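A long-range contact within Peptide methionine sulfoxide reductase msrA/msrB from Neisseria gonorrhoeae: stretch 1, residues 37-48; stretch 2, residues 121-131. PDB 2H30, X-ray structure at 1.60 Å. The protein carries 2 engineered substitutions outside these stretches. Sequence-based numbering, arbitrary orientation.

Stretch 1 37-48: KDKPTLIKFWAS
Stretch 2 121-131: VYPSWALIGKD

The apolar centre of this contact lies on both faces of a two-stranded antiparallel pairing, strand 41-45 against strand 124-128. On the face carrying Leu 42, Lys 44, Trp 125 and Leu 127, the indole of Trp 125 (chi1 -69°, chi2 83°) reaches back over the neighbouring strand. Its CE3 lies 3.5 Å from CG of Leu 42, and CB of Lys 44 sits 3.6 Å from the centroid of its six-membered ring, 9° off the normal, a CH-pi contact over the face. Lys 44 is extended, all four chi angles t, so its aliphatic chain follows the indole, with CD 3.5 Å from Trp 125 CZ2 and CE 3.7 Å from Pro 123 CB. Leu 42 and Leu 127, both t,p, touch more loosely, CD1 to CD1 at 4.3 Å.

The other face carries Thr 41, Ile 43, Phe 45, Ser 124, Ala 126 and Ile 128. Here Ile 43 (m,t) places CD1 3.7 Å from CG1 of Ile 128 (m,m), while the small Ala 126 meets the edge of the Phe 45 ring (chi1 -66°, chi2 84°), CB to CE1 at 3.9 Å.

Extended backbones, with phi from -142° to -95° and psi from 120° to 162°, run at 160° to each other, their axes approaching to 4.7 Å. Thr 41-Ile 128, Ile 43-Ala 126 and Phe 45-Ser 124 are hydrogen-bonded pairs (CA-CA 5.0, 5.1 and 5.3 Å); Leu 42-Leu 127 and Lys 44-Trp 125 are the intervening non-hydrogen-bonded pairs (4.7 and 4.6 Å). The bonds Thr 41 N to Ile 128 O, Ile 128 N to Thr 41 O, Ile 43 N to Ala 126 O and Ala 126 N to Ile 43 O span 2.8 to 2.9 Å. The last ring is less even: Phe 45 N to Ser 124 O is 2.8 Å, but Ser 124 N to Phe 45 O is 3.3 Å.

Beyond this end, a cis peptide precedes Pro 123. Tyr 122 (chi1 -63°, chi2 -47°) points toward stretch 1, its CE1 3.7 Å from Phe 45 CB and its CD2 3.6 Å from Ala 47 CB.

At the opposite, polar end, Lys 130 CA lies 3.5 Å from Lys 39 O, a CA-H...O contact. One water accepts from Asp 38 N (2.5 Å) and donates to Lys 130 O (2.9 Å), bridging the stretches. The end of Lys 130 leads away, its NZ forming a salt bridge with Asp 131 OD1 at 3.4 Å, a weak hydrogen bond.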

# COMPACT_ATOMS: atom_id res chain seq x y z
N LYS A 37 3.42 -0.41 -15.97
CA LYS A 37 4.44 -1.36 -16.35
C LYS A 37 5.84 -0.78 -16.18
O LYS A 37 6.04 0.45 -16.16
CB LYS A 37 4.21 -1.84 -17.81
CG LYS A 37 2.97 -2.72 -17.96
CD LYS A 37 3.20 -4.06 -17.31
CE LYS A 37 1.96 -4.92 -17.32
NZ LYS A 37 2.32 -6.36 -17.21
N ASP A 38 6.81 -1.66 -15.99
CA ASP A 38 8.22 -1.31 -15.96
C ASP A 38 8.56 -0.48 -14.76
O ASP A 38 9.56 0.26 -14.75
CB ASP A 38 8.63 -0.55 -17.22
CG ASP A 38 8.43 -1.38 -18.47
OD1 ASP A 38 8.81 -2.58 -18.43
OD2 ASP A 38 7.87 -0.81 -19.46
N LYS A 39 7.69 -0.56 -13.74
CA LYS A 39 7.96 0.12 -12.48
C LYS A 39 7.76 -0.90 -11.35
O LYS A 39 6.84 -1.69 -11.43
CB LYS A 39 6.97 1.26 -12.25
CG LYS A 39 7.17 2.47 -13.14
CD LYS A 39 6.24 3.56 -12.71
CE LYS A 39 6.33 4.71 -13.65
NZ LYS A 39 5.55 5.89 -13.21
N PRO A 40 8.58 -0.80 -10.30
CA PRO A 40 8.22 -1.60 -9.08
C PRO A 40 7.00 -0.95 -8.42
O PRO A 40 6.68 0.18 -8.72
CB PRO A 40 9.44 -1.43 -8.18
CG PRO A 40 10.05 -0.07 -8.60
CD PRO A 40 9.77 0.05 -10.10
N THR A 41 6.37 -1.66 -7.49
CA THR A 41 5.22 -1.15 -6.78
C THR A 41 5.51 -1.22 -5.30
O THR A 41 5.91 -2.28 -4.76
CB THR A 41 3.97 -1.98 -7.12
OG1 THR A 41 3.73 -1.82 -8.55
CG2 THR A 41 2.73 -1.44 -6.41
N LEU A 42 5.28 -0.08 -4.64
CA LEU A 42 5.47 0.00 -3.18
C LEU A 42 4.07 0.07 -2.60
O LEU A 42 3.29 0.96 -2.96
CB LEU A 42 6.27 1.27 -2.84
CG LEU A 42 6.46 1.43 -1.35
CD1 LEU A 42 7.29 0.28 -0.72
CD2 LEU A 42 7.15 2.84 -1.22
N ILE A 43 3.73 -0.92 -1.77
CA ILE A 43 2.35 -1.05 -1.27
C ILE A 43 2.31 -0.84 0.22
O ILE A 43 3.06 -1.50 0.96
CB ILE A 43 1.79 -2.45 -1.53
CG1 ILE A 43 1.86 -2.78 -3.03
CG2 ILE A 43 0.35 -2.55 -0.99
CD1 ILE A 43 1.49 -4.24 -3.28
N LYS A 44 1.45 0.04 0.67
CA LYS A 44 1.24 0.24 2.13
C LYS A 44 -0.08 -0.45 2.53
O LYS A 44 -1.13 -0.06 1.95
CB LYS A 44 1.08 1.73 2.44
CG LYS A 44 0.96 1.94 3.97
CD LYS A 44 0.78 3.39 4.30
CE LYS A 44 1.22 3.54 5.82
NZ LYS A 44 1.44 4.92 6.03
N PHE A 45 0.01 -1.40 3.47
CA PHE A 45 -1.19 -2.08 4.02
C PHE A 45 -1.57 -1.35 5.29
O PHE A 45 -0.71 -1.07 6.15
CB PHE A 45 -0.86 -3.54 4.37
CG PHE A 45 -0.54 -4.36 3.15
CD1 PHE A 45 0.73 -4.37 2.60
CD2 PHE A 45 -1.56 -5.06 2.53
CE1 PHE A 45 0.98 -5.14 1.43
CE2 PHE A 45 -1.32 -5.86 1.38
CZ PHE A 45 -0.06 -5.90 0.82
N TRP A 46 -2.87 -1.11 5.43
CA TRP A 46 -3.37 -0.36 6.58
C TRP A 46 -4.81 -0.74 6.90
O TRP A 46 -5.44 -1.50 6.16
CB TRP A 46 -3.24 1.15 6.31
CG TRP A 46 -4.08 1.68 5.18
CD1 TRP A 46 -3.78 1.61 3.84
CD2 TRP A 46 -5.28 2.45 5.29
NE1 TRP A 46 -4.79 2.27 3.10
CE2 TRP A 46 -5.72 2.74 3.98
CE3 TRP A 46 -6.07 2.82 6.38
CZ2 TRP A 46 -6.86 3.49 3.72
CZ3 TRP A 46 -7.24 3.55 6.11
CH2 TRP A 46 -7.63 3.87 4.81
N ALA A 47 -5.31 -0.21 8.04
CA ALA A 47 -6.69 -0.40 8.47
C ALA A 47 -7.21 0.86 9.10
O ALA A 47 -6.45 1.61 9.71
CB ALA A 47 -6.81 -1.54 9.45
N SER A 48 -8.53 0.98 9.01
CA SER A 48 -9.24 2.19 9.53
C SER A 48 -9.09 2.30 11.05
O SER A 48 -9.17 3.41 11.59
CB SER A 48 -10.71 2.14 9.17
OG SER A 48 -11.32 1.03 9.82
N VAL A 121 0.28 -7.15 10.82
CA VAL A 121 0.42 -5.93 11.60
C VAL A 121 0.41 -4.74 10.67
O VAL A 121 0.84 -4.84 9.54
CB VAL A 121 1.63 -5.90 12.52
CG1 VAL A 121 1.65 -7.13 13.48
CG2 VAL A 121 2.88 -5.74 11.81
N TYR A 122 -0.15 -3.66 11.16
CA TYR A 122 -0.25 -2.43 10.36
C TYR A 122 0.41 -1.28 11.06
O TYR A 122 0.42 -1.21 12.35
CB TYR A 122 -1.70 -2.07 10.14
CG TYR A 122 -2.53 -3.08 9.36
CD1 TYR A 122 -2.04 -3.64 8.16
CD2 TYR A 122 -3.79 -3.43 9.77
CE1 TYR A 122 -2.85 -4.50 7.39
CE2 TYR A 122 -4.57 -4.32 9.01
CZ TYR A 122 -4.09 -4.82 7.83
OH TYR A 122 -4.83 -5.63 7.04
N PRO A 123 0.94 -0.34 10.28
CA PRO A 123 1.12 -0.48 8.82
C PRO A 123 2.20 -1.51 8.53
O PRO A 123 3.00 -1.85 9.41
CB PRO A 123 1.64 0.90 8.40
CG PRO A 123 2.14 1.54 9.67
CD PRO A 123 1.53 0.89 10.84
N SER A 124 2.17 -2.02 7.32
CA SER A 124 3.31 -2.77 6.78
C SER A 124 3.41 -2.41 5.33
O SER A 124 2.45 -1.88 4.73
CB SER A 124 3.09 -4.29 6.86
OG SER A 124 3.24 -4.73 8.22
N TRP A 125 4.59 -2.69 4.76
CA TRP A 125 4.85 -2.31 3.35
C TRP A 125 5.35 -3.50 2.58
O TRP A 125 6.04 -4.35 3.17
CB TRP A 125 5.93 -1.24 3.33
CG TRP A 125 5.43 0.09 3.93
CD1 TRP A 125 5.37 0.45 5.28
CD2 TRP A 125 5.04 1.23 3.19
NE1 TRP A 125 4.90 1.76 5.38
CE2 TRP A 125 4.69 2.25 4.11
CE3 TRP A 125 4.88 1.48 1.82
CZ2 TRP A 125 4.24 3.53 3.69
CZ3 TRP A 125 4.45 2.75 1.38
CH2 TRP A 125 4.12 3.76 2.34
N ALA A 126 5.00 -3.56 1.31
CA ALA A 126 5.64 -4.57 0.45
C ALA A 126 6.18 -3.92 -0.80
O ALA A 126 5.60 -2.98 -1.32
CB ALA A 126 4.63 -5.67 0.08
N LEU A 127 7.35 -4.41 -1.27
CA LEU A 127 7.90 -3.94 -2.51
C LEU A 127 7.77 -5.12 -3.50
O LEU A 127 8.28 -6.20 -3.21
CB LEU A 127 9.37 -3.51 -2.30
CG LEU A 127 10.00 -3.01 -3.62
CD1 LEU A 127 9.49 -1.62 -3.87
CD2 LEU A 127 11.48 -3.09 -3.42
N ILE A 128 7.06 -4.82 -4.58
CA ILE A 128 6.83 -5.77 -5.72
C ILE A 128 7.71 -5.31 -6.87
O ILE A 128 7.67 -4.16 -7.28
CB ILE A 128 5.38 -5.75 -6.19
CG1 ILE A 128 4.39 -5.84 -5.02
CG2 ILE A 128 5.12 -6.89 -7.20
CD1 ILE A 128 4.59 -7.07 -4.18
N GLY A 129 8.50 -6.24 -7.40
CA GLY A 129 9.33 -5.85 -8.53
C GLY A 129 8.54 -5.60 -9.81
O GLY A 129 7.35 -5.95 -9.92
N LYS A 130 9.21 -4.98 -10.80
CA LYS A 130 8.52 -4.71 -12.05
C LYS A 130 8.03 -5.97 -12.76
O LYS A 130 7.08 -5.89 -13.51
CB LYS A 130 9.40 -3.85 -12.98
CG LYS A 130 10.65 -4.54 -13.39
CD LYS A 130 11.41 -3.73 -14.46
CE LYS A 130 11.17 -4.29 -15.89
NZ LYS A 130 11.89 -5.57 -16.13
N ASP A 131 8.64 -7.14 -12.48
CA ASP A 131 8.15 -8.43 -13.03
C ASP A 131 7.03 -9.10 -12.21
O ASP A 131 6.55 -10.19 -12.55
CB ASP A 131 9.34 -9.40 -13.20
CG ASP A 131 10.37 -8.88 -14.23
OD1 ASP A 131 9.97 -8.21 -15.21
OD2 ASP A 131 11.58 -9.12 -14.02
O HOH W 1 6.37 -4.15 -15.67
O HOH W 2 5.15 -3.30 -10.35
O HOH W 3 4.54 3.99 7.21
O HOH W 4 -4.84 -4.30 4.37